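Local coordinates for protein oxalate oxidase 1 (Hordeum vulgare, PDB 1FI2) that oxidises oxalate with dioxygen to carbon dioxide and hydrogen peroxide at a manganese site, as a secreted hexamer of the barley cell wall that also has superoxide dismutase activity, at residues I174-P177 with V178-A182; C26-M29 with S30-G33; G110-D113 with S114-L118; V151-S155 with Q156-I160; V189-L192 with L193-K196. All blocks are in the same frame, centred on the assembly; numbering follows the deposited sequence.

Contact 1. Residues I174-P177 with V178-A182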
loop_
_atom_site.group_PDB
_atom_site.type_symbol
_atom_site.label_atom_id
_atom_site.label_comp_id
_atom_site.label_asym_id
_atom_site.label_seq_id
_atom_site.Cartn_x
_atom_site.Cartn_y
_atom_site.Cartn_z
ATOM N N ILE A 174 -28.453 20.019 -2.084
ATOM C CA ILE A 174 -27.627 21.052 -1.452
ATOM C C ILE A 174 -28.499 22.306 -1.413
ATOM O O ILE A 174 -29.167 22.620 -2.407
ATOM C CB ILE A 174 -26.357 21.312 -2.278
ATOM C CG1 ILE A 174 -25.499 20.046 -2.383
ATOM C CG2 ILE A 174 -25.540 22.456 -1.691
ATOM C CD1 ILE A 174 -24.382 20.111 -3.410
ATOM N N PRO A 175 -28.547 23.002 -0.289
ATOM C CA PRO A 175 -29.375 24.195 -0.173
ATOM C C PRO A 175 -29.112 25.153 -1.320
ATOM O O PRO A 175 -27.964 25.439 -1.654
ATOM C CB PRO A 175 -29.001 24.774 1.182
ATOM C CG PRO A 175 -28.504 23.605 1.969
ATOM C CD PRO A 175 -27.815 22.709 0.962
ATOM N N THR A 176 -30.157 25.833 -1.792
ATOM C CA THR A 176 -30.014 26.819 -2.863
ATOM C C THR A 176 -29.036 27.928 -2.550
ATOM O O THR A 176 -28.155 28.218 -3.371
ATOM C CB THR A 176 -31.384 27.330 -3.340
ATOM O OG1 THR A 176 -32.045 26.231 -3.991
ATOM C CG2 THR A 176 -31.262 28.480 -4.327
ATOM N N PRO A 177 -29.100 28.567 -1.390
ATOM C CA PRO A 177 -28.181 29.626 -1.010
ATOM C C PRO A 177 -26.723 29.201 -1.025
ATOM O O PRO A 177 -25.820 30.018 -1.256
ATOM C CB PRO A 177 -28.645 30.039 0.385
ATOM C CG PRO A 177 -30.079 29.626 0.437
ATOM C CD PRO A 177 -30.115 28.324 -0.330
ATOM N N VAL A 178 -26.415 27.935 -0.725
ATOM C CA VAL A 178 -25.049 27.432 -0.833
ATOM C C VAL A 178 -24.640 27.433 -2.308
ATOM O O VAL A 178 -23.549 27.877 -2.666
ATOM C CB VAL A 178 -24.880 26.019 -0.253
ATOM C CG1 VAL A 178 -23.488 25.458 -0.528
ATOM C CG2 VAL A 178 -25.142 26.013 1.249
ATOM N N LEU A 179 -25.538 26.943 -3.160
ATOM C CA LEU A 179 -25.280 26.878 -4.589
ATOM C C LEU A 179 -25.276 28.232 -5.279
ATOM O O LEU A 179 -24.580 28.316 -6.296
ATOM C CB LEU A 179 -26.277 25.943 -5.282
ATOM C CG LEU A 179 -26.122 24.448 -4.980
ATOM C CD1 LEU A 179 -27.261 23.672 -5.623
ATOM C CD2 LEU A 179 -24.776 23.926 -5.464
ATOM N N THR A 180 -25.985 29.250 -4.805
ATOM C CA THR A 180 -25.935 30.555 -5.458
ATOM C C THR A 180 -24.609 31.258 -5.174
ATOM O O THR A 180 -24.080 31.965 -6.032
ATOM C CB THR A 180 -27.097 31.489 -5.084
ATOM O OG1 THR A 180 -27.103 31.708 -3.669
ATOM C CG2 THR A 180 -28.436 30.904 -5.504
ATOM N N LYS A 181 -24.044 31.053 -3.986
ATOM C CA LYS A 181 -22.757 31.636 -3.639
ATOM C C LYS A 181 -21.642 30.943 -4.421
ATOM O O LYS A 181 -20.727 31.587 -4.926
ATOM C CB LYS A 181 -22.478 31.517 -2.138
ATOM C CG LYS A 181 -21.204 32.203 -1.679
ATOM C CD LYS A 181 -21.308 33.719 -1.785
ATOM C CE LYS A 181 -20.016 34.367 -1.307
ATOM N NZ LYS A 181 -18.872 33.961 -2.171
ATOM N N ALA A 182 -21.746 29.623 -4.538
ATOM C CA ALA A 182 -20.753 28.822 -5.232
ATOM C C ALA A 182 -20.789 28.979 -6.746
ATOM O O ALA A 182 -19.723 28.968 -7.364
ATOM C CB ALA A 182 -20.944 27.349 -4.876
#
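The first turn of helix 176-183 begins at its N-cap, Pro-175, whose carbonyl O receives Leu-179 N at 3.2 Å, in the carbonyl plane; a second, weak bond from Val-178 reaches the same oxygen. One residue on, Thr-180 N meets Thr-176 O at 2.8 Å: this pairing four residues apart shows the helical spacing, and the C=O...N angle of 168° puts the donor nearly in line with the carbonyl.

Just ahead of the cap, Ile-174 is the N' residue. Its CG2, set anti to the backbone N by a chi1 of -61°, crosses Val-178 CG1 at 3.8 Å and lies 3.9 Å from Leu-179 CG, approaching both side chains at about a right angle. Pro-175 instead lies alongside Val-178, its CB 4.1 Å from Val-178 CG2. On the flank toward helix 187-196, the methyls CG2 of Thr-176 and Thr-180 meet at 3.9 Å, while Thr-176 OG1 is taken up by Lys-194 and Glu-191. Phe-138 of the second subunit covers Ile-174 and Val-178, and Lys-181 NZ bonds Asn-52 O of that subunit. The apolar contact of Ile-174 (N') with Leu-179 (N4) is a hydrophobic staple at the N-terminus of helix 176-183.

Contact 2. Residues C26-M29 with S30-G33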
loop_
_atom_site.group_PDB
_atom_site.type_symbol
_atom_site.label_atom_id
_atom_site.label_comp_id
_atom_site.label_asym_id
_atom_site.label_seq_id
_atom_site.Cartn_x
_atom_site.Cartn_y
_atom_site.Cartn_z
ATOM N N CYS A 26 -16.083 -13.216 2.395
ATOM C CA CYS A 26 -16.092 -14.144 1.278
ATOM C C CYS A 26 -16.870 -15.430 1.503
ATOM O O CYS A 26 -17.004 -15.909 2.623
ATOM C CB CYS A 26 -14.634 -14.539 0.960
ATOM S SG CYS A 26 -13.495 -13.145 0.983
ATOM N N LYS A 27 -17.346 -16.003 0.398
ATOM C CA LYS A 27 -18.031 -17.292 0.478
ATOM C C LYS A 27 -16.962 -18.325 0.834
ATOM O O LYS A 27 -15.830 -18.232 0.354
ATOM C CB LYS A 27 -18.601 -17.689 -0.883
ATOM C CG LYS A 27 -19.734 -16.854 -1.436
ATOM C CD LYS A 27 -21.011 -16.966 -0.629
ATOM C CE LYS A 27 -21.579 -18.375 -0.598
ATOM N NZ LYS A 27 -22.820 -18.441 0.227
ATOM N N PRO A 28 -17.304 -19.336 1.611
ATOM C CA PRO A 28 -16.402 -20.476 1.791
ATOM C C PRO A 28 -16.000 -20.979 0.415
ATOM O O PRO A 28 -16.844 -21.016 -0.497
ATOM C CB PRO A 28 -17.251 -21.479 2.556
ATOM C CG PRO A 28 -18.314 -20.665 3.222
ATOM C CD PRO A 28 -18.621 -19.553 2.243
ATOM N N MET A 29 -14.759 -21.423 0.203
ATOM C CA MET A 29 -14.355 -21.908 -1.116
ATOM C C MET A 29 -15.199 -23.089 -1.572
ATOM O O MET A 29 -15.438 -23.266 -2.771
ATOM C CB MET A 29 -12.871 -22.252 -1.187
ATOM C CG MET A 29 -11.912 -21.081 -1.249
ATOM S SD MET A 29 -12.176 -19.931 -2.597
ATOM C CE MET A 29 -12.284 -21.014 -4.012
ATOM N N SER A 30 -15.707 -23.907 -0.657
ATOM C CA SER A 30 -16.555 -25.044 -0.939
ATOM C C SER A 30 -17.853 -24.682 -1.652
ATOM O O SER A 30 -18.435 -25.528 -2.337
ATOM C CB SER A 30 -16.914 -25.765 0.374
ATOM O OG SER A 30 -17.543 -24.862 1.273
ATOM N N GLU A 31 -18.337 -23.457 -1.506
ATOM C CA GLU A 31 -19.564 -22.986 -2.107
ATOM C C GLU A 31 -19.362 -22.143 -3.360
ATOM O O GLU A 31 -20.336 -21.554 -3.835
ATOM C CB GLU A 31 -20.325 -22.151 -1.054
ATOM C CG GLU A 31 -20.562 -22.903 0.242
ATOM C CD GLU A 31 -21.348 -22.172 1.301
ATOM O OE1 GLU A 31 -21.807 -21.031 1.091
ATOM O OE2 GLU A 31 -21.530 -22.761 2.390
ATOM N N ALA A 32 -18.156 -22.089 -3.914
ATOM C CA ALA A 32 -17.859 -21.220 -5.043
ATOM C C ALA A 32 -18.048 -21.797 -6.435
ATOM O O ALA A 32 -18.376 -21.032 -7.356
ATOM C CB ALA A 32 -16.412 -20.723 -4.921
ATOM N N GLY A 33 -17.821 -23.086 -6.658
ATOM C CA GLY A 33 -17.978 -23.654 -8.000
ATOM C C GLY A 33 -16.812 -23.285 -8.914
ATOM O O GLY A 33 -15.795 -22.789 -8.427
#
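Between Pro-28 and Ala-32 the chain makes two successive tight turns, in which Glu-31 N bonds Pro-28 O at 3.0 Å and Ala-32 N bonds Met-29 O at 3.2 Å. Each donor sits well above the plane of its carbonyl, 51° out of it for the first bond and 62° for the second, as the three-residue spacing of 3-10 winding would have it.

The Lys-27 and Glu-31 side chains bridge the turn. Lys-27 folds back, bent at both chi2 and chi3, until its NZ stands 2.9 Å from Glu-31 OE1; the two form a salt bridge, and the ammonium meets that oxygen nearly head-on. Lys-27 CE follows at 3.2 Å from the same Glu-31 OE1. Glu-31 arrives with an extended chain that crosses the lysine at about a right angle, and the flat side of its carboxylate lies over the CG-CD side of the Pro-28 ring: Pro-28 CD is 3.7 Å from Glu-31 OE1, and Pro-28 CG is 3.9 Å from Glu-31 OE2. Ser-30 OG adds a contact of 3.6 Å with Pro-28 CB. Met-29 turns the other way; its bent chain brings CE to 4.2 Å from Ala-32 CB, and its side chain also packs on Phe-9 and on Tyr-119 of the fourth subunit. Just upstream, Cys-26 is fixed by its disulfide to Cys-10.

The ion pair therefore spans the turn at the protein surface, where solvent would probably screen much of its attraction; the carboxylate has apolar contact from Pro-28 on one face as well as the lysine charge, and both may influence how it is turned.

Contact 3. Residues G110-D113 with S114-L118; sequences GSLD and SGNKL
Ser-111 O collects two backbone donors, Ser-114 N at 3.0 Å and Asn-116 N also at 3.0 Å, which reach it from opposite faces of the carbonyl plane. Leu-112 O takes Gly-115 N at 3.0 Å, again from above its plane. Gly-110 N gives a nearly straight bond, 169° at the hydrogen, to Lys-117 O at 2.8 Å, and Asn-116 CA offers a C-H...O contact to Gly-110 O at 3.4 Å. The hydroxyls of Ser-111 and Ser-114 are both satisfied by Asp-8 of the fourth subunit; the backbones of Leu-112 and Asn-116 also bond the second subunit.

Gly-110 CA approaches Ser-114 CB to 4.0 Å, and a side chain on this glycine would clash there. The amide end of Asn-116 folds back over the Gly-110 to Leu-112 backbone and lies against Leu-112 CD1, the two side chains crossing obliquely. With an alanine here the amide would be gone, and a gap would probably open beside Leu-112 CD1.

The bonds from Asn-116 N to Ser-111 O and from Gly-115 N to Leu-112 O, with positive phi at Gly-115 (64°), define a Schellman motif, here closing the hairpin loop between strands 103-109 and 118-124.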
loop_
_atom_site.group_PDB
_atom_site.type_symbol
_atom_site.label_atom_id
_atom_site.label_comp_id
_atom_site.label_asym_id
_atom_site.label_seq_id
_atom_site.Cartn_x
_atom_site.Cartn_y
_atom_site.Cartn_z
ATOM N N GLY A 110 -7.318 18.325 -15.393
ATOM C CA GLY A 110 -6.310 18.377 -14.331
ATOM C C GLY A 110 -6.865 19.112 -13.113
ATOM O O GLY A 110 -7.846 19.850 -13.218
ATOM N N SER A 111 -6.243 18.905 -11.957
ATOM C CA SER A 111 -6.642 19.571 -10.722
ATOM C C SER A 111 -6.163 21.020 -10.720
ATOM O O SER A 111 -5.585 21.480 -11.711
ATOM C CB SER A 111 -6.062 18.837 -9.504
ATOM O OG SER A 111 -4.658 19.050 -9.447
ATOM N N LEU A 112 -6.367 21.746 -9.626
ATOM C CA LEU A 112 -5.955 23.141 -9.536
ATOM C C LEU A 112 -4.469 23.380 -9.736
ATOM O O LEU A 112 -4.104 24.324 -10.449
ATOM C CB LEU A 112 -6.378 23.754 -8.191
ATOM C CG LEU A 112 -6.086 25.254 -8.043
ATOM C CD1 LEU A 112 -7.113 26.077 -8.799
ATOM C CD2 LEU A 112 -6.034 25.646 -6.577
ATOM N N ASP A 113 -3.595 22.501 -9.251
ATOM C CA ASP A 113 -2.156 22.672 -9.433
ATOM C C ASP A 113 -1.688 22.369 -10.848
ATOM O O ASP A 113 -0.546 22.657 -11.216
ATOM C CB ASP A 113 -1.362 21.885 -8.391
ATOM C CG ASP A 113 -1.287 22.602 -7.057
ATOM O OD1 ASP A 113 -1.882 23.690 -6.899
ATOM O OD2 ASP A 113 -0.623 22.084 -6.135
ATOM N N SER A 114 -2.556 21.815 -11.680
ATOM C CA SER A 114 -2.296 21.527 -13.078
ATOM C C SER A 114 -2.982 22.587 -13.938
ATOM O O SER A 114 -3.239 22.431 -15.132
ATOM C CB SER A 114 -2.813 20.135 -13.457
ATOM O OG SER A 114 -1.974 19.126 -12.926
ATOM N N GLY A 115 -3.379 23.691 -13.309
ATOM C CA GLY A 115 -4.058 24.799 -13.939
ATOM C C GLY A 115 -5.419 24.449 -14.508
ATOM O O GLY A 115 -5.853 25.040 -15.501
ATOM N N ASN A 116 -6.084 23.431 -13.974
ATOM C CA ASN A 116 -7.364 22.941 -14.452
ATOM C C ASN A 116 -7.361 22.738 -15.963
ATOM O O ASN A 116 -8.321 23.082 -16.651
ATOM C CB ASN A 116 -8.511 23.872 -14.047
ATOM C CG ASN A 116 -8.782 23.882 -12.559
ATOM O OD1 ASN A 116 -8.688 22.860 -11.882
ATOM N ND2 ASN A 116 -9.123 25.047 -12.026
ATOM N N LYS A 117 -6.298 22.137 -16.489
ATOM C CA LYS A 117 -6.172 21.923 -17.919
ATOM C C LYS A 117 -7.170 20.884 -18.423
ATOM O O LYS A 117 -7.308 19.826 -17.812
ATOM C CB LYS A 117 -4.783 21.412 -18.281
ATOM C CG LYS A 117 -3.702 22.447 -18.506
ATOM C CD LYS A 117 -2.572 21.765 -19.282
ATOM C CE LYS A 117 -1.285 22.537 -19.128
ATOM N NZ LYS A 117 -0.071 21.708 -19.356
ATOM N N LEU A 118 -7.786 21.178 -19.564
ATOM C CA LEU A 118 -8.679 20.216 -20.183
ATOM C C LEU A 118 -7.953 19.539 -21.348
ATOM O O LEU A 118 -7.586 20.192 -22.320
ATOM C CB LEU A 118 -9.968 20.844 -20.708
ATOM C CG LEU A 118 -10.852 19.973 -21.607
ATOM C CD1 LEU A 118 -11.355 18.733 -20.876
ATOM C CD2 LEU A 118 -12.033 20.784 -22.127
#

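Contact 4. Residues V151-S155 with Q156-I160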
loop_
_atom_site.group_PDB
_atom_site.type_symbol
_atom_site.label_atom_id
_atom_site.label_comp_id
_atom_site.label_asym_id
_atom_site.label_seq_id
_atom_site.Cartn_x
_atom_site.Cartn_y
_atom_site.Cartn_z
ATOM N N VAL A 151 -14.161 -0.254 -20.170
ATOM C CA VAL A 151 -13.063 0.252 -19.360
ATOM C C VAL A 151 -12.763 -0.671 -18.180
ATOM O O VAL A 151 -13.613 -1.441 -17.733
ATOM C CB VAL A 151 -13.329 1.674 -18.831
ATOM C CG1 VAL A 151 -13.794 2.637 -19.917
ATOM C CG2 VAL A 151 -14.343 1.665 -17.694
ATOM N N SER A 152 -11.554 -0.539 -17.646
ATOM C CA SER A 152 -11.124 -1.283 -16.475
ATOM C C SER A 152 -10.687 -0.277 -15.410
ATOM O O SER A 152 -10.356 0.862 -15.729
ATOM C CB SER A 152 -9.976 -2.238 -16.775
ATOM O OG SER A 152 -10.345 -3.226 -17.718
ATOM N N PHE A 153 -10.736 -0.708 -14.158
ATOM C CA PHE A 153 -10.359 0.130 -13.037
ATOM C C PHE A 153 -9.381 -0.633 -12.142
ATOM O O PHE A 153 -9.418 -1.860 -12.073
ATOM C CB PHE A 153 -11.544 0.528 -12.156
ATOM C CG PHE A 153 -12.638 1.278 -12.858
ATOM C CD1 PHE A 153 -13.688 0.597 -13.449
ATOM C CD2 PHE A 153 -12.611 2.663 -12.930
ATOM C CE1 PHE A 153 -14.694 1.281 -14.105
ATOM C CE2 PHE A 153 -13.614 3.351 -13.586
ATOM C CZ PHE A 153 -14.659 2.663 -14.169
ATOM N N ASN A 154 -8.659 0.130 -11.329
ATOM C CA ASN A 154 -7.718 -0.494 -10.397
ATOM C C ASN A 154 -8.291 -0.551 -8.986
ATOM O O ASN A 154 -7.606 -0.394 -7.987
ATOM C CB ASN A 154 -6.368 0.173 -10.460
ATOM C CG ASN A 154 -6.142 1.562 -9.962
ATOM O OD1 ASN A 154 -7.007 2.416 -10.038
ATOM N ND2 ASN A 154 -4.921 1.759 -9.457
ATOM N N SER A 155 -9.567 -0.892 -8.930
ATOM C CA SER A 155 -10.318 -1.092 -7.716
ATOM C C SER A 155 -11.497 -2.016 -8.024
ATOM O O SER A 155 -12.039 -2.008 -9.130
ATOM C CB SER A 155 -10.862 0.214 -7.128
ATOM O OG SER A 155 -11.638 -0.085 -5.969
ATOM N N GLN A 156 -11.910 -2.786 -7.023
ATOM C CA GLN A 156 -13.079 -3.649 -7.143
ATOM C C GLN A 156 -14.358 -2.818 -7.015
ATOM O O GLN A 156 -15.453 -3.272 -7.341
ATOM C CB GLN A 156 -13.070 -4.738 -6.065
ATOM C CG GLN A 156 -13.256 -4.216 -4.647
ATOM C CD GLN A 156 -13.211 -5.316 -3.606
ATOM O OE1 GLN A 156 -12.289 -6.125 -3.616
ATOM N NE2 GLN A 156 -14.186 -5.340 -2.703
ATOM N N ASN A 157 -14.231 -1.608 -6.488
ATOM C CA ASN A 157 -15.350 -0.698 -6.279
ATOM C C ASN A 157 -14.858 0.738 -6.394
ATOM O O ASN A 157 -14.653 1.443 -5.404
ATOM C CB ASN A 157 -15.947 -0.977 -4.896
ATOM C CG ASN A 157 -17.242 -0.255 -4.622
ATOM O OD1 ASN A 157 -17.553 0.125 -3.486
ATOM N ND2 ASN A 157 -18.025 -0.074 -5.677
ATOM N N PRO A 158 -14.645 1.211 -7.623
ATOM C CA PRO A 158 -14.146 2.545 -7.871
ATOM C C PRO A 158 -15.009 3.667 -7.320
ATOM O O PRO A 158 -14.481 4.690 -6.873
ATOM C CB PRO A 158 -14.022 2.647 -9.390
ATOM C CG PRO A 158 -14.763 1.495 -9.955
ATOM C CD PRO A 158 -14.850 0.450 -8.879
ATOM N N GLY A 159 -16.320 3.483 -7.390
ATOM C CA GLY A 159 -17.290 4.479 -6.961
ATOM C C GLY A 159 -17.510 5.473 -8.104
ATOM O O GLY A 159 -16.655 5.581 -8.979
ATOM N N ILE A 160 -18.672 6.125 -8.124
ATOM C CA ILE A 160 -18.861 7.155 -9.149
ATOM C C ILE A 160 -19.582 8.361 -8.560
ATOM O O ILE A 160 -20.621 8.256 -7.919
ATOM C CB ILE A 160 -19.542 6.648 -10.423
ATOM C CG1 ILE A 160 -19.661 7.794 -11.442
ATOM C CG2 ILE A 160 -20.909 6.064 -10.135
ATOM C CD1 ILE A 160 -19.881 7.337 -12.864
#
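Phe-153, the last residue of strand 147-153 in the cupin jelly-roll, packs its ring against Pro-158 across the turn that leaves the strand. From the backbone outward, Phe-153 CB lies 4.0 Å from Pro-158 CG. At Phe-153 CG the same Pro-158 CG is nearest, at 3.6 Å. The two ortho carbons then divide the proline between them: Phe-153 CD1 meets Pro-158 CG at 3.8 Å, and Phe-153 CD2 meets Pro-158 CB, also at 3.8 Å. By Phe-153 CE1 the distance to Pro-158 CG has grown to 4.2 Å, and CE2 and the tip, CZ, lie farther still from the proline. This places the proline over one ring face, offset toward the rim, and makes a CH-pi contact with Pro-158 CG 17° off the ring normal.

The ring also stands edge-to-face with His-90, a ligand of manganese, and its nearest atoms come within about 5 Å of the metal and about 4 Å of the oxalate-binding Asn-75. The CH-pi contact thus belongs to the wall beside the active site, and it joins the strand end to the loop whose Gly-159 O bonds His-90 ND1.

The loop itself is held by Ser-155, whose hydroxyl also bonds Asp-2 and whose backbone O bonds Ser-73. With OG anti to the backbone N (chi1 177°), the serine turns its oxygen forward over the following peptides in an ST turn: Asn-157 N donates to Ser-155 OG at 3.1 Å, with 161° at the hydrogen.

Contact 5. Residues V189-L192 with L193-K196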
loop_
_atom_site.group_PDB
_atom_site.type_symbol
_atom_site.label_atom_id
_atom_site.label_comp_id
_atom_site.label_asym_id
_atom_site.label_seq_id
_atom_site.Cartn_x
_atom_site.Cartn_y
_atom_site.Cartn_z
ATOM N N VAL A 189 -31.859 30.629 -11.339
ATOM C CA VAL A 189 -31.018 29.782 -12.185
ATOM C C VAL A 189 -30.740 28.465 -11.467
ATOM O O VAL A 189 -30.845 27.385 -12.051
ATOM C CB VAL A 189 -29.709 30.490 -12.566
ATOM C CG1 VAL A 189 -28.806 29.583 -13.392
ATOM C CG2 VAL A 189 -29.998 31.779 -13.329
ATOM N N VAL A 190 -30.431 28.546 -10.172
ATOM C CA VAL A 190 -30.179 27.345 -9.377
ATOM C C VAL A 190 -31.408 26.449 -9.328
ATOM O O VAL A 190 -31.295 25.236 -9.543
ATOM C CB VAL A 190 -29.705 27.697 -7.958
ATOM C CG1 VAL A 190 -29.564 26.458 -7.085
ATOM C CG2 VAL A 190 -28.375 28.442 -8.022
ATOM N N GLU A 191 -32.591 27.030 -9.115
ATOM C CA GLU A 191 -33.824 26.248 -9.082
ATOM C C GLU A 191 -34.122 25.606 -10.430
ATOM O O GLU A 191 -34.635 24.484 -10.480
ATOM C CB GLU A 191 -35.004 27.074 -8.579
ATOM C CG GLU A 191 -34.882 27.556 -7.149
ATOM C CD GLU A 191 -34.915 26.499 -6.072
ATOM O OE1 GLU A 191 -35.106 25.298 -6.356
ATOM O OE2 GLU A 191 -34.741 26.864 -4.884
ATOM N N LEU A 192 -33.806 26.275 -11.537
ATOM C CA LEU A 192 -34.024 25.695 -12.861
ATOM C C LEU A 192 -33.172 24.434 -13.008
ATOM O O LEU A 192 -33.646 23.393 -13.456
ATOM C CB LEU A 192 -33.686 26.689 -13.966
ATOM C CG LEU A 192 -33.663 26.154 -15.402
ATOM C CD1 LEU A 192 -35.067 25.823 -15.881
ATOM C CD2 LEU A 192 -32.990 27.151 -16.330
ATOM N N LEU A 193 -31.900 24.522 -12.620
ATOM C CA LEU A 193 -31.002 23.370 -12.664
ATOM C C LEU A 193 -31.500 22.237 -11.783
ATOM O O LEU A 193 -31.554 21.082 -12.220
ATOM C CB LEU A 193 -29.584 23.810 -12.284
ATOM C CG LEU A 193 -28.846 24.605 -13.370
ATOM C CD1 LEU A 193 -27.808 25.528 -12.754
ATOM C CD2 LEU A 193 -28.200 23.660 -14.376
ATOM N N LYS A 194 -31.920 22.535 -10.554
ATOM C CA LYS A 194 -32.446 21.526 -9.646
ATOM C C LYS A 194 -33.658 20.801 -10.213
ATOM O O LYS A 194 -33.796 19.582 -10.061
ATOM C CB LYS A 194 -32.826 22.125 -8.289
ATOM C CG LYS A 194 -31.657 22.469 -7.380
ATOM C CD LYS A 194 -32.163 22.917 -6.013
ATOM C CE LYS A 194 -31.023 23.107 -5.029
ATOM N NZ LYS A 194 -31.512 23.400 -3.652
ATOM N N SER A 195 -34.536 21.509 -10.925
ATOM C CA SER A 195 -35.732 20.923 -11.507
ATOM C C SER A 195 -35.428 19.841 -12.533
ATOM O O SER A 195 -36.240 18.937 -12.743
ATOM C CB SER A 195 -36.620 22.011 -12.127
ATOM O OG SER A 195 -36.134 22.417 -13.394
ATOM N N LYS A 196 -34.262 19.884 -13.172
ATOM C CA LYS A 196 -33.864 18.899 -14.158
ATOM C C LYS A 196 -33.315 17.616 -13.548
ATOM O O LYS A 196 -33.172 16.614 -14.255
ATOM C CB LYS A 196 -32.793 19.500 -15.083
ATOM C CG LYS A 196 -33.139 20.865 -15.656
ATOM C CD LYS A 196 -34.338 20.802 -16.587
ATOM C CE LYS A 196 -34.660 22.174 -17.156
ATOM N NZ LYS A 196 -35.850 22.125 -18.053
#
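The flat carboxylate of Glu-191 is approached from above its plane, on the OE1 side, by Lys-194 CD, 3.8 Å from Glu-191 OE1; its other oxygen, OE2, bonds Thr-176 OG1. Among the carbonyls of the helix turn, Val-190 O takes Lys-194 N at 3.0 Å in the carbonyl plane. Ser-195 N reaches Glu-191 O at 3.0 Å, tilted 26° from the plane of the Glu-191 carbonyl, and Leu-193 N bonds Val-189 O at 3.1 Å.

Leu-192 O, late in helix 187-196, is gripped at short range by a side chain. Ser-195 places OG between its backbone N and carbonyl carbon (chi1 79°), which swings the hydroxyl back to donate to Leu-192 O at 2.7 Å. Lys-196 covers the same carbonyl with carbon: its CG lies 3.4 Å from Leu-192 O, and a bend at chi2 brings its CE to 3.9 Å from Leu-192 CD1. With an alanine in place of Lys-196, Leu-192 CD1 would probably lose this aliphatic neighbour, and a gap would open beside Leu-183 of the second subunit, on which the lysine also packs.

Lys-194 runs extended alongside Val-190, and its NZ bonds Ile-174 O and Thr-176 OG1. The acid and Lys-194 thus stop short of a direct salt bridge, 4.9 Å between Glu-191 OE1 and Lys-194 NZ. Their opposite charges probably still attract one another, but it is a shared hydroxyl on the neighbouring helix that links them.

From the N terminus, contact 2 comes first, a turn in the loop ahead of strand 38-39, next to the disulfide. Contact 3 then closes the hairpin between strands 103-109 and 118-124, and contact 4 turns the chain between strands 147-153 and 161-162, near the metal. Contacts 1 and 5 follow, on successive helices 176-183 and 187-196. All five are in series, so none nests in or crosses another. Contacts 1 and 5 touch, their centres 11 Å apart, and bind the two helices to each other; contact 2 lies across the chain's centre, its centre about 49 Å from the centre of each. Contacts 1, 3, 4 and 5 all reach the second subunit, and contacts 2, 3 and 4 the fourth.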